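Local structure of beta-glucuronidase (uncultured Clostridium sp., 6U7J) at residues F299-F304 with V358-V363; E347-A352 with P407-W412; G478-I483 with I532-K537; E548-F553 with F584-R589. The protein hydrolyses beta-glucuronides and, as one of the gut microbial beta-glucuronidases, probably frees active estrogens from their glucuronide conjugates. All blocks are in the same frame, centred on the assembly; numbering follows the deposited sequence.

Contact 1 of 4, residues F299-F304 with V358-V363; sequences FYFKGF and VVIDEV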
# COMPACT_ATOMS: atom_id res chain seq x y z
N PHE B 299 6.30 21.46 34.16
CA PHE B 299 6.66 20.84 32.89
C PHE B 299 5.68 19.71 32.65
O PHE B 299 5.44 18.88 33.53
CB PHE B 299 8.10 20.33 32.91
CG PHE B 299 8.55 19.71 31.62
CD1 PHE B 299 8.95 20.51 30.56
CD2 PHE B 299 8.55 18.33 31.47
CE1 PHE B 299 9.35 19.93 29.35
CE2 PHE B 299 8.96 17.75 30.28
CZ PHE B 299 9.36 18.56 29.22
N TYR B 300 5.08 19.70 31.46
CA TYR B 300 4.18 18.64 31.04
C TYR B 300 4.86 17.88 29.91
O TYR B 300 5.24 18.48 28.90
CB TYR B 300 2.83 19.24 30.62
CG TYR B 300 1.77 18.21 30.31
CD1 TYR B 300 1.60 17.73 29.01
CD2 TYR B 300 0.95 17.70 31.31
CE1 TYR B 300 0.64 16.76 28.72
CE2 TYR B 300 -0.01 16.72 31.03
CZ TYR B 300 -0.16 16.27 29.72
OH TYR B 300 -1.11 15.32 29.42
N PHE B 301 5.09 16.59 30.11
CA PHE B 301 5.77 15.77 29.11
C PHE B 301 4.85 15.55 27.90
O PHE B 301 3.74 15.04 28.04
CB PHE B 301 6.19 14.42 29.68
CG PHE B 301 7.25 14.49 30.76
CD1 PHE B 301 6.92 14.86 32.05
CD2 PHE B 301 8.55 14.10 30.49
CE1 PHE B 301 7.89 14.90 33.04
CE2 PHE B 301 9.52 14.11 31.48
CZ PHE B 301 9.18 14.53 32.76
N LYS B 302 5.33 15.94 26.71
CA LYS B 302 4.68 15.65 25.44
C LYS B 302 5.70 14.99 24.52
O LYS B 302 6.69 15.62 24.13
CB LYS B 302 4.13 16.92 24.79
CG LYS B 302 3.20 17.77 25.65
CD LYS B 302 2.89 19.10 24.96
CE LYS B 302 4.17 19.89 24.73
NZ LYS B 302 3.92 21.12 23.94
N GLY B 303 5.44 13.74 24.13
CA GLY B 303 6.38 13.04 23.28
C GLY B 303 6.10 11.56 23.14
O GLY B 303 4.94 11.15 23.07
N PHE B 304 7.17 10.76 23.11
CA PHE B 304 7.10 9.35 22.76
C PHE B 304 8.19 8.58 23.48
O PHE B 304 9.28 9.09 23.72
CB PHE B 304 7.35 9.09 21.26
CG PHE B 304 6.56 9.95 20.33
CD1 PHE B 304 7.03 11.20 19.96
CD2 PHE B 304 5.37 9.49 19.81
CE1 PHE B 304 6.31 12.00 19.10
CE2 PHE B 304 4.62 10.28 18.94
CZ PHE B 304 5.09 11.54 18.58
N VAL B 358 13.87 17.09 26.80
CA VAL B 358 13.86 16.45 28.11
C VAL B 358 13.75 14.94 27.92
O VAL B 358 12.98 14.47 27.09
CB VAL B 358 12.71 17.01 28.96
CG1 VAL B 358 12.52 16.19 30.20
CG2 VAL B 358 13.00 18.47 29.32
N VAL B 359 14.54 14.17 28.68
CA VAL B 359 14.68 12.75 28.42
C VAL B 359 14.45 11.97 29.71
O VAL B 359 14.91 12.38 30.78
CB VAL B 359 16.07 12.45 27.81
CG1 VAL B 359 16.32 10.97 27.67
CG2 VAL B 359 16.20 13.12 26.46
N ILE B 360 13.70 10.89 29.61
CA ILE B 360 13.64 9.87 30.65
C ILE B 360 14.58 8.76 30.20
O ILE B 360 14.36 8.13 29.16
CB ILE B 360 12.20 9.34 30.86
CG1 ILE B 360 11.25 10.46 31.28
CG2 ILE B 360 12.17 8.24 31.92
CD1 ILE B 360 9.78 10.01 31.27
N ASP B 361 15.63 8.52 30.98
CA ASP B 361 16.70 7.58 30.66
C ASP B 361 16.45 6.23 31.32
O ASP B 361 16.30 6.16 32.55
CB ASP B 361 18.03 8.17 31.14
CG ASP B 361 19.21 7.80 30.26
OD1 ASP B 361 19.13 6.87 29.42
OD2 ASP B 361 20.26 8.45 30.46
N GLU B 362 16.44 5.15 30.53
CA GLU B 362 15.92 3.86 30.98
C GLU B 362 16.94 2.73 30.77
O GLU B 362 17.61 2.67 29.73
CB GLU B 362 14.62 3.52 30.24
CG GLU B 362 13.85 2.32 30.81
CD GLU B 362 12.48 2.14 30.17
OE1 GLU B 362 11.49 2.73 30.69
OE2 GLU B 362 12.38 1.42 29.14
N VAL B 363 17.03 1.83 31.75
CA VAL B 363 17.91 0.65 31.65
C VAL B 363 17.15 -0.52 31.03
O VAL B 363 15.91 -0.56 31.10
CB VAL B 363 18.50 0.26 33.02
CG1 VAL B 363 19.49 1.32 33.50
CG2 VAL B 363 17.41 -0.02 34.05
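Phe301 and Val358 mark the closest approach of the two backbones, with 8.2 Å between their CA atoms. That is too far for direct strand pairing. Strand 336-338 lies between them and runs parallel to both. Strands 297-305 and 358-362 therefore point the same way and meet through side chains alone.

Val358 has the largest share of the contact. Its two methyls are shared between two phenylalanine rings. CG2 sits against Phe299 CZ at 3.6 Å, and CG1 meets Phe301 CE2 at 3.9 Å. The side chains of Phe299 and Val358 come from opposite directions, whereas Phe301 crosses Val358 at about a right angle. Phe299 has CG anti to the backbone N (chi1 -179°), and this throws the ring across toward the valine. Phe301 takes a different rotamer, with CG anti to its own carbonyl carbon (chi1 -66°). The two rings then pack on each other: the edge of Phe299 points at the face of Phe301, with Phe299 CE2 over the centre of the Phe301 ring, 3.6 Å above its plane. Ile360 adds a second aliphatic group, CG1 lying 4.0 Å from Phe301 CE2.

Phe292 meets the Phe301 ring edge-to-face, and Ser336 of the intervening strand touches both Phe301 and Val358. Val410 and Met411 of strand 409-416 continue the packing beyond Val358 and Ile360.

Both segments belong to strands of the TIM barrel. The groups that touch are all hydrocarbon, and most of them are buried. The contact thus rests on shape and exclusion of water, with no charge or polar bond between the two segments.

Contact 2 of 4, residues E347-A352 with P407-W412; sequences EMMQMA and PCVVMW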
# COMPACT_ATOMS: atom_id res chain seq x y z
N GLU B 347 25.55 10.00 21.29
CA GLU B 347 25.27 11.05 20.30
C GLU B 347 23.84 11.58 20.43
O GLU B 347 23.61 12.79 20.36
CB GLU B 347 25.50 10.51 18.88
CG GLU B 347 26.96 10.31 18.49
CD GLU B 347 27.58 9.09 19.15
OE1 GLU B 347 26.82 8.30 19.74
OE2 GLU B 347 28.82 8.93 19.07
N MET B 348 22.87 10.68 20.65
CA MET B 348 21.48 11.12 20.83
C MET B 348 21.32 11.93 22.12
O MET B 348 20.61 12.94 22.15
CB MET B 348 20.54 9.90 20.82
CG MET B 348 19.02 10.20 20.72
SD MET B 348 18.53 11.28 19.33
CE MET B 348 16.75 10.97 19.21
N MET B 349 22.00 11.51 23.19
CA MET B 349 21.94 12.26 24.45
C MET B 349 22.57 13.64 24.32
O MET B 349 22.04 14.63 24.84
CB MET B 349 22.62 11.46 25.57
CG MET B 349 22.07 10.05 25.73
SD MET B 349 20.28 10.02 25.97
CE MET B 349 20.21 10.83 27.56
N GLN B 350 23.70 13.73 23.61
CA GLN B 350 24.28 15.05 23.35
C GLN B 350 23.34 15.91 22.51
O GLN B 350 23.17 17.11 22.78
CB GLN B 350 25.63 14.90 22.66
CG GLN B 350 26.70 14.26 23.53
CD GLN B 350 27.79 13.59 22.70
OE1 GLN B 350 27.86 13.77 21.48
NE2 GLN B 350 28.64 12.82 23.36
N MET B 351 22.71 15.32 21.50
CA MET B 351 21.76 16.08 20.69
C MET B 351 20.64 16.66 21.55
O MET B 351 20.28 17.83 21.43
CB MET B 351 21.21 15.18 19.58
CG MET B 351 20.50 15.91 18.44
SD MET B 351 20.38 14.88 16.94
CE MET B 351 21.94 14.01 17.06
N ALA B 352 20.07 15.84 22.44
CA ALA B 352 19.01 16.31 23.33
C ALA B 352 19.52 17.42 24.25
O ALA B 352 18.78 18.35 24.58
CB ALA B 352 18.46 15.15 24.15
N PRO B 407 22.35 17.39 31.33
CA PRO B 407 21.15 18.10 31.76
C PRO B 407 19.88 17.61 31.08
O PRO B 407 18.78 17.78 31.65
CB PRO B 407 21.45 19.56 31.38
CG PRO B 407 22.40 19.43 30.21
CD PRO B 407 23.24 18.23 30.51
N CYS B 408 19.95 17.00 29.90
CA CYS B 408 18.69 16.57 29.30
C CYS B 408 18.02 15.46 30.13
O CYS B 408 16.79 15.38 30.15
CB CYS B 408 18.89 16.18 27.82
SG CYS B 408 19.82 14.62 27.62
N VAL B 409 18.80 14.67 30.88
CA VAL B 409 18.22 13.59 31.67
C VAL B 409 17.58 14.15 32.94
O VAL B 409 18.27 14.65 33.82
CB VAL B 409 19.25 12.53 32.01
CG1 VAL B 409 18.68 11.48 32.98
CG2 VAL B 409 19.74 11.88 30.74
N VAL B 410 16.24 14.05 33.05
CA VAL B 410 15.58 14.54 34.25
C VAL B 410 15.02 13.43 35.11
O VAL B 410 14.49 13.71 36.20
CB VAL B 410 14.49 15.58 33.92
CG1 VAL B 410 15.08 16.68 33.04
CG2 VAL B 410 13.27 14.90 33.27
N MET B 411 15.13 12.18 34.68
CA MET B 411 14.54 11.10 35.46
C MET B 411 15.12 9.77 34.98
O MET B 411 15.45 9.62 33.80
CB MET B 411 13.01 11.11 35.32
CG MET B 411 12.28 10.08 36.19
SD MET B 411 10.55 10.51 36.55
CE MET B 411 9.88 10.65 34.89
N TRP B 412 15.27 8.83 35.92
CA TRP B 412 15.72 7.47 35.61
C TRP B 412 14.52 6.55 35.64
O TRP B 412 13.76 6.55 36.62
CB TRP B 412 16.77 6.95 36.60
CG TRP B 412 17.97 7.82 36.82
CD1 TRP B 412 18.27 8.51 37.94
CD2 TRP B 412 19.05 8.07 35.90
NE1 TRP B 412 19.45 9.19 37.79
CE2 TRP B 412 19.95 8.94 36.54
CE3 TRP B 412 19.33 7.65 34.59
CZ2 TRP B 412 21.11 9.41 35.93
CZ3 TRP B 412 20.48 8.11 33.98
CH2 TRP B 412 21.36 8.98 34.65
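Met349 and Val409 make the tight part of this contact. The methyl CE of Met349 lies 3.4 Å from Val409 CG2, closer than carbons usually pack. The methionine chain is bent at both chi2 (-55°) and chi3 (-66°). These bends carry CE from the helix flank over to the start of the strand. The same methyl also rests 3.8 Å from Cys408 SG.

The other part is looser. Cys408 faces the last turn of segment 347-352, and its SG and CB both stand 3.8 Å from Ala352 CB. These are ordinary van der Waals spacings. The small alanine is consistent with the close backbones, 6.0 Å between the CA atoms of Ala352 and Cys408. All four touching residues are buried; the partly exposed Gln350 points away from the contact.

The carboxylate of Asp353, one residue further along the helix, accepts a hydrogen bond from the backbone N-H of Cys408. Arg402 and Asp403 of helix 386-403 and His406 pack round Met349. Helix 346-355 leads directly into strand 358-362. It packs outside the TIM barrel, against the start of the next strand, 409-416, with helix 386-403 beside it.

Contact 3 of 4, residues G478-I483 with I532-K537; sequences GKIERI and IEENNK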
# COMPACT_ATOMS: atom_id res chain seq x y z
N GLY B 478 -11.45 -1.80 19.57
CA GLY B 478 -12.47 -1.33 18.67
C GLY B 478 -13.58 -0.53 19.31
O GLY B 478 -14.30 0.17 18.59
N LYS B 479 -13.74 -0.59 20.64
CA LYS B 479 -14.87 0.06 21.33
C LYS B 479 -14.46 1.48 21.73
O LYS B 479 -14.07 1.76 22.87
CB LYS B 479 -15.32 -0.75 22.54
CG LYS B 479 -15.27 -2.27 22.36
CD LYS B 479 -16.56 -2.79 21.72
CE LYS B 479 -16.79 -4.28 22.01
NZ LYS B 479 -16.42 -4.60 23.43
N ILE B 480 -14.59 2.39 20.77
CA ILE B 480 -14.11 3.76 20.94
C ILE B 480 -14.75 4.42 22.15
O ILE B 480 -14.09 5.15 22.90
CB ILE B 480 -14.35 4.55 19.64
CG1 ILE B 480 -13.41 4.01 18.55
CG2 ILE B 480 -14.21 6.06 19.84
CD1 ILE B 480 -13.69 4.58 17.19
N GLU B 481 -16.03 4.14 22.39
CA GLU B 481 -16.82 4.82 23.42
C GLU B 481 -16.40 4.43 24.84
O GLU B 481 -16.70 5.18 25.78
CB GLU B 481 -18.31 4.53 23.21
CG GLU B 481 -18.67 3.02 23.16
CD GLU B 481 -18.23 2.30 21.87
OE1 GLU B 481 -17.87 2.99 20.87
OE2 GLU B 481 -18.23 1.05 21.86
N ARG B 482 -15.70 3.30 25.00
CA ARG B 482 -15.23 2.85 26.31
C ARG B 482 -13.85 3.37 26.68
O ARG B 482 -13.43 3.19 27.83
CB ARG B 482 -15.23 1.31 26.37
CG ARG B 482 -16.59 0.66 26.14
CD ARG B 482 -17.64 1.19 27.13
NE ARG B 482 -18.54 2.20 26.54
CZ ARG B 482 -18.97 3.29 27.18
NH1 ARG B 482 -18.60 3.52 28.44
NH2 ARG B 482 -19.78 4.15 26.57
N ILE B 483 -13.13 4.00 25.74
CA ILE B 483 -11.75 4.42 26.00
C ILE B 483 -11.70 5.48 27.09
O ILE B 483 -11.05 5.32 28.12
CB ILE B 483 -11.08 4.92 24.71
CG1 ILE B 483 -11.03 3.83 23.64
CG2 ILE B 483 -9.65 5.44 25.02
CD1 ILE B 483 -10.48 4.34 22.33
N ILE B 532 -6.41 7.82 20.15
CA ILE B 532 -5.56 8.74 20.89
C ILE B 532 -6.36 9.93 21.42
O ILE B 532 -6.16 10.37 22.55
CB ILE B 532 -4.38 9.18 19.99
CG1 ILE B 532 -3.38 8.02 19.86
CG2 ILE B 532 -3.65 10.39 20.54
CD1 ILE B 532 -2.20 8.39 19.02
N GLU B 533 -7.28 10.46 20.61
CA GLU B 533 -8.16 11.54 21.09
C GLU B 533 -8.89 11.16 22.38
O GLU B 533 -8.98 11.96 23.31
CB GLU B 533 -9.20 11.86 20.03
CG GLU B 533 -8.76 12.82 18.98
CD GLU B 533 -9.77 12.86 17.85
OE1 GLU B 533 -10.86 12.22 17.95
OE2 GLU B 533 -9.49 13.55 16.84
N GLU B 534 -9.50 9.98 22.40
CA GLU B 534 -10.32 9.58 23.54
C GLU B 534 -9.46 9.38 24.77
O GLU B 534 -9.85 9.79 25.88
CB GLU B 534 -11.09 8.30 23.20
CG GLU B 534 -12.22 8.51 22.19
CD GLU B 534 -13.15 9.61 22.63
OE1 GLU B 534 -13.70 9.50 23.74
OE2 GLU B 534 -13.32 10.60 21.88
N ASN B 535 -8.27 8.77 24.62
CA ASN B 535 -7.36 8.68 25.75
C ASN B 535 -6.98 10.07 26.23
O ASN B 535 -6.99 10.35 27.43
CB ASN B 535 -6.13 7.86 25.38
CG ASN B 535 -6.41 6.36 25.42
OD1 ASN B 535 -6.70 5.81 26.49
ND2 ASN B 535 -6.35 5.70 24.26
N ASN B 536 -6.68 10.98 25.30
CA ASN B 536 -6.28 12.33 25.67
C ASN B 536 -7.39 13.04 26.44
O ASN B 536 -7.11 13.82 27.37
CB ASN B 536 -5.89 13.13 24.43
CG ASN B 536 -4.51 12.77 23.93
OD1 ASN B 536 -3.77 12.06 24.60
ND2 ASN B 536 -4.16 13.26 22.74
N LYS B 537 -8.65 12.77 26.07
CA LYS B 537 -9.77 13.35 26.79
C LYS B 537 -9.75 12.95 28.26
O LYS B 537 -10.00 13.77 29.14
CB LYS B 537 -11.08 12.90 26.15
CG LYS B 537 -12.29 13.66 26.62
CD LYS B 537 -13.56 13.06 26.04
CE LYS B 537 -14.62 12.90 27.12
NZ LYS B 537 -15.93 13.50 26.74
O HOH W 1 -14.15 7.08 24.65
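Ile483 and Glu534 bring the two helices close, with 5.9 Å between their CA atoms, where the first turn of helix 480-498 meets the middle of helix 525-540.

Ile483 is the main apolar contact. Its CG2 lies 3.7 Å from Glu534 CB, and the two side chains cross at about a right angle. The first torsion (chi1 -61°) leaves CG2 anti to the backbone N, where it meets both Glu534 and Asn535. This methyl packs on the amide of Asn535, 3.3 Å from OD1 and almost equally near CG and ND2. The methyl therefore meets the amide group as a whole. The ND2 of Asn535 also makes a weak hydrogen bond to Cys531 O, one turn back in its own helix.

Glu534 has CG anti to its carbonyl carbon (chi1 -71°), which sets CG 3.9 Å from Ile480 CG2. The bend at chi2 (-53°) then swings the carboxylate toward the first turn of helix 480-498. A water bridges the gap there. It donates to Ile480 O at 2.6 Å and to Glu534 OE1 at 2.6 Å. Ile480 O also accepts the N-H of Ile483, so two donors hold it. The second carboxylate oxygen, OE2, pairs with Arg530, which probably favours the ionised form of Glu534.

One turn beyond Asn535's neighbours, Lys537 makes a cation-pi contact with Tyr484 of the facing helix.

Helix 480-498 follows strand 465-468 and helix 525-540 follows strand 502-506. The contact therefore joins two consecutive outer helices of a TIM barrel, whose helices pack side by side round the strands.

Contact 4 of 4, residues E548-F553 with F584-R589; sequences EHIWAF and FAIRER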
# COMPACT_ATOMS: atom_id res chain seq x y z
N GLU B 548 2.16 12.83 28.74
CA GLU B 548 1.58 11.83 27.86
C GLU B 548 2.63 11.45 26.82
O GLU B 548 3.18 12.31 26.12
CB GLU B 548 0.30 12.36 27.17
CG GLU B 548 0.51 13.52 26.20
CD GLU B 548 -0.78 14.29 25.90
OE1 GLU B 548 -1.50 14.65 26.86
OE2 GLU B 548 -1.08 14.53 24.70
N HIS B 549 2.91 10.16 26.73
CA HIS B 549 3.86 9.67 25.74
C HIS B 549 3.12 8.65 24.90
O HIS B 549 2.71 7.60 25.41
CB HIS B 549 5.11 9.06 26.39
CG HIS B 549 6.21 10.06 26.62
ND1 HIS B 549 7.50 9.69 26.92
CD2 HIS B 549 6.21 11.42 26.60
CE1 HIS B 549 8.25 10.77 27.06
NE2 HIS B 549 7.49 11.83 26.88
N ILE B 550 2.88 9.00 23.63
CA ILE B 550 2.25 8.08 22.70
C ILE B 550 3.23 6.96 22.40
O ILE B 550 4.45 7.20 22.32
CB ILE B 550 1.84 8.84 21.42
CG1 ILE B 550 0.70 9.81 21.72
CG2 ILE B 550 1.40 7.87 20.33
CD1 ILE B 550 0.51 10.86 20.65
N TRP B 551 2.75 5.73 22.27
CA TRP B 551 3.68 4.65 22.01
C TRP B 551 3.89 4.47 20.52
O TRP B 551 2.93 4.36 19.74
CB TRP B 551 3.29 3.31 22.61
CG TRP B 551 4.30 2.25 22.17
CD1 TRP B 551 4.06 1.13 21.43
CD2 TRP B 551 5.73 2.26 22.42
NE1 TRP B 551 5.23 0.43 21.22
CE2 TRP B 551 6.26 1.09 21.83
CE3 TRP B 551 6.59 3.11 23.12
CZ2 TRP B 551 7.62 0.76 21.90
CZ3 TRP B 551 7.95 2.79 23.19
CH2 TRP B 551 8.45 1.62 22.59
N ALA B 552 5.17 4.37 20.19
CA ALA B 552 5.77 4.27 18.88
C ALA B 552 5.76 5.65 18.26
O ALA B 552 4.74 6.14 17.75
CB ALA B 552 5.10 3.19 18.05
N PHE B 553 6.90 6.31 18.43
CA PHE B 553 7.32 7.37 17.53
C PHE B 553 7.23 6.90 16.08
O PHE B 553 6.62 7.56 15.23
CB PHE B 553 8.75 7.79 17.89
CG PHE B 553 9.33 8.83 16.99
CD1 PHE B 553 10.29 8.48 16.05
CD2 PHE B 553 8.90 10.15 17.07
CE1 PHE B 553 10.82 9.44 15.20
CE2 PHE B 553 9.42 11.12 16.22
CZ PHE B 553 10.39 10.77 15.29
N PHE B 584 -0.90 14.69 12.39
CA PHE B 584 -1.30 16.07 12.17
C PHE B 584 -2.25 16.54 13.26
O PHE B 584 -2.18 17.70 13.68
CB PHE B 584 -1.92 16.22 10.78
CG PHE B 584 -0.92 16.08 9.67
CD1 PHE B 584 -0.18 17.19 9.26
CD2 PHE B 584 -0.68 14.85 9.08
CE1 PHE B 584 0.78 17.06 8.26
CE2 PHE B 584 0.28 14.72 8.09
CZ PHE B 584 1.02 15.82 7.68
N ALA B 585 -3.12 15.65 13.73
CA ALA B 585 -3.99 16.01 14.85
C ALA B 585 -3.19 16.14 16.14
O ALA B 585 -3.41 17.08 16.91
CB ALA B 585 -5.09 14.96 15.02
N ILE B 586 -2.25 15.22 16.38
CA ILE B 586 -1.40 15.32 17.57
C ILE B 586 -0.65 16.65 17.56
O ILE B 586 -0.58 17.33 18.59
CB ILE B 586 -0.42 14.13 17.65
CG1 ILE B 586 -1.16 12.82 17.92
CG2 ILE B 586 0.65 14.37 18.71
CD1 ILE B 586 -0.44 11.60 17.32
N ARG B 587 -0.11 17.04 16.40
CA ARG B 587 0.62 18.30 16.30
C ARG B 587 -0.26 19.48 16.74
O ARG B 587 0.18 20.34 17.51
CB ARG B 587 1.12 18.52 14.87
CG ARG B 587 1.86 19.85 14.67
CD ARG B 587 2.61 19.98 13.33
NE ARG B 587 1.92 20.91 12.43
CZ ARG B 587 2.40 22.06 11.97
NH1 ARG B 587 1.64 22.79 11.17
NH2 ARG B 587 3.62 22.49 12.29
N GLU B 588 -1.51 19.53 16.26
CA GLU B 588 -2.38 20.65 16.61
C GLU B 588 -2.62 20.72 18.11
O GLU B 588 -2.65 21.80 18.70
CB GLU B 588 -3.72 20.57 15.87
CG GLU B 588 -3.60 20.82 14.36
CD GLU B 588 -3.08 22.22 14.01
OE1 GLU B 588 -3.78 23.21 14.33
OE2 GLU B 588 -1.99 22.32 13.41
N ARG B 589 -2.78 19.57 18.77
CA ARG B 589 -2.89 19.59 20.22
C ARG B 589 -1.59 20.05 20.89
O ARG B 589 -1.58 21.03 21.65
CB ARG B 589 -3.30 18.20 20.71
CG ARG B 589 -3.21 17.99 22.20
CD ARG B 589 -3.59 16.56 22.49
NE ARG B 589 -3.38 16.14 23.87
CZ ARG B 589 -4.22 16.40 24.86
NH1 ARG B 589 -3.96 15.96 26.09
NH2 ARG B 589 -5.32 17.11 24.63
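The carboxylate of Glu548 and the guanidinium of Arg589 lie nearly in one plane, only 9° apart. Their edges face each other, and Arg589 grips side-on with two nitrogens. NH1 donates to Glu548 OE1 at 2.9 Å and NE donates to OE2 at 2.9 Å. Both bonds are nearly straight, at 170° and 172°, and each oxygen uses its syn lone pair. Over one face of the guanidinium, near NE, lies the amide of Asn536. NH2 has a second carboxylate partner, Asp540, in a salt bridge. Each Glu548 oxygen has a further partner: Tyr300 OH for OE1, Trp590 NE1 for OE2. In this buried place Arg589 probably balances the charge of Glu548, while Tyr300 and Trp590 add hydrogen bonds.

The pair ties the last strand of the TIM barrel, 545-551, to the closing helix, 581-592. Glu548 and Ile550 both point to the helix, while His549 between them does not. Glu548 CG stands between the backbone N and the carbonyl carbon, and the chain extended beyond it carries the carboxylate out to Arg589.

Ile550 and Ile586 meet tip to tip, their CD1 atoms 3.5 Å apart. Ile550 CD1 also nears Ile586 CG1 at 3.8 Å. Ile332 and Ile532 pack on Ile586 from the adjoining helices.

All four contacts belong to the TIM barrel. Contacts 1 and 2 lie closest, centres about 9 Å apart. Strands 358-362 and 409-416 pair there: Val359 N probably bonds to Cys408 O at 2.9 Å. Contact 1 also joins contact 4 through neighbouring strands, by Phe301 O to Glu548 N at 2.8 Å. Contact 3 touches contact 4 on the outer side, where Ile532 CD1 comes within 3.9 Å of Ile550 CG2. Contacts 2 and 3 are far apart, centres about 32 Å. In this family the active site lies at the C-terminal ends of the strands, whereas the touching residues of contact 1 sit nearer their starts. The calcium ion is about 9 Å from the Met349 side chain.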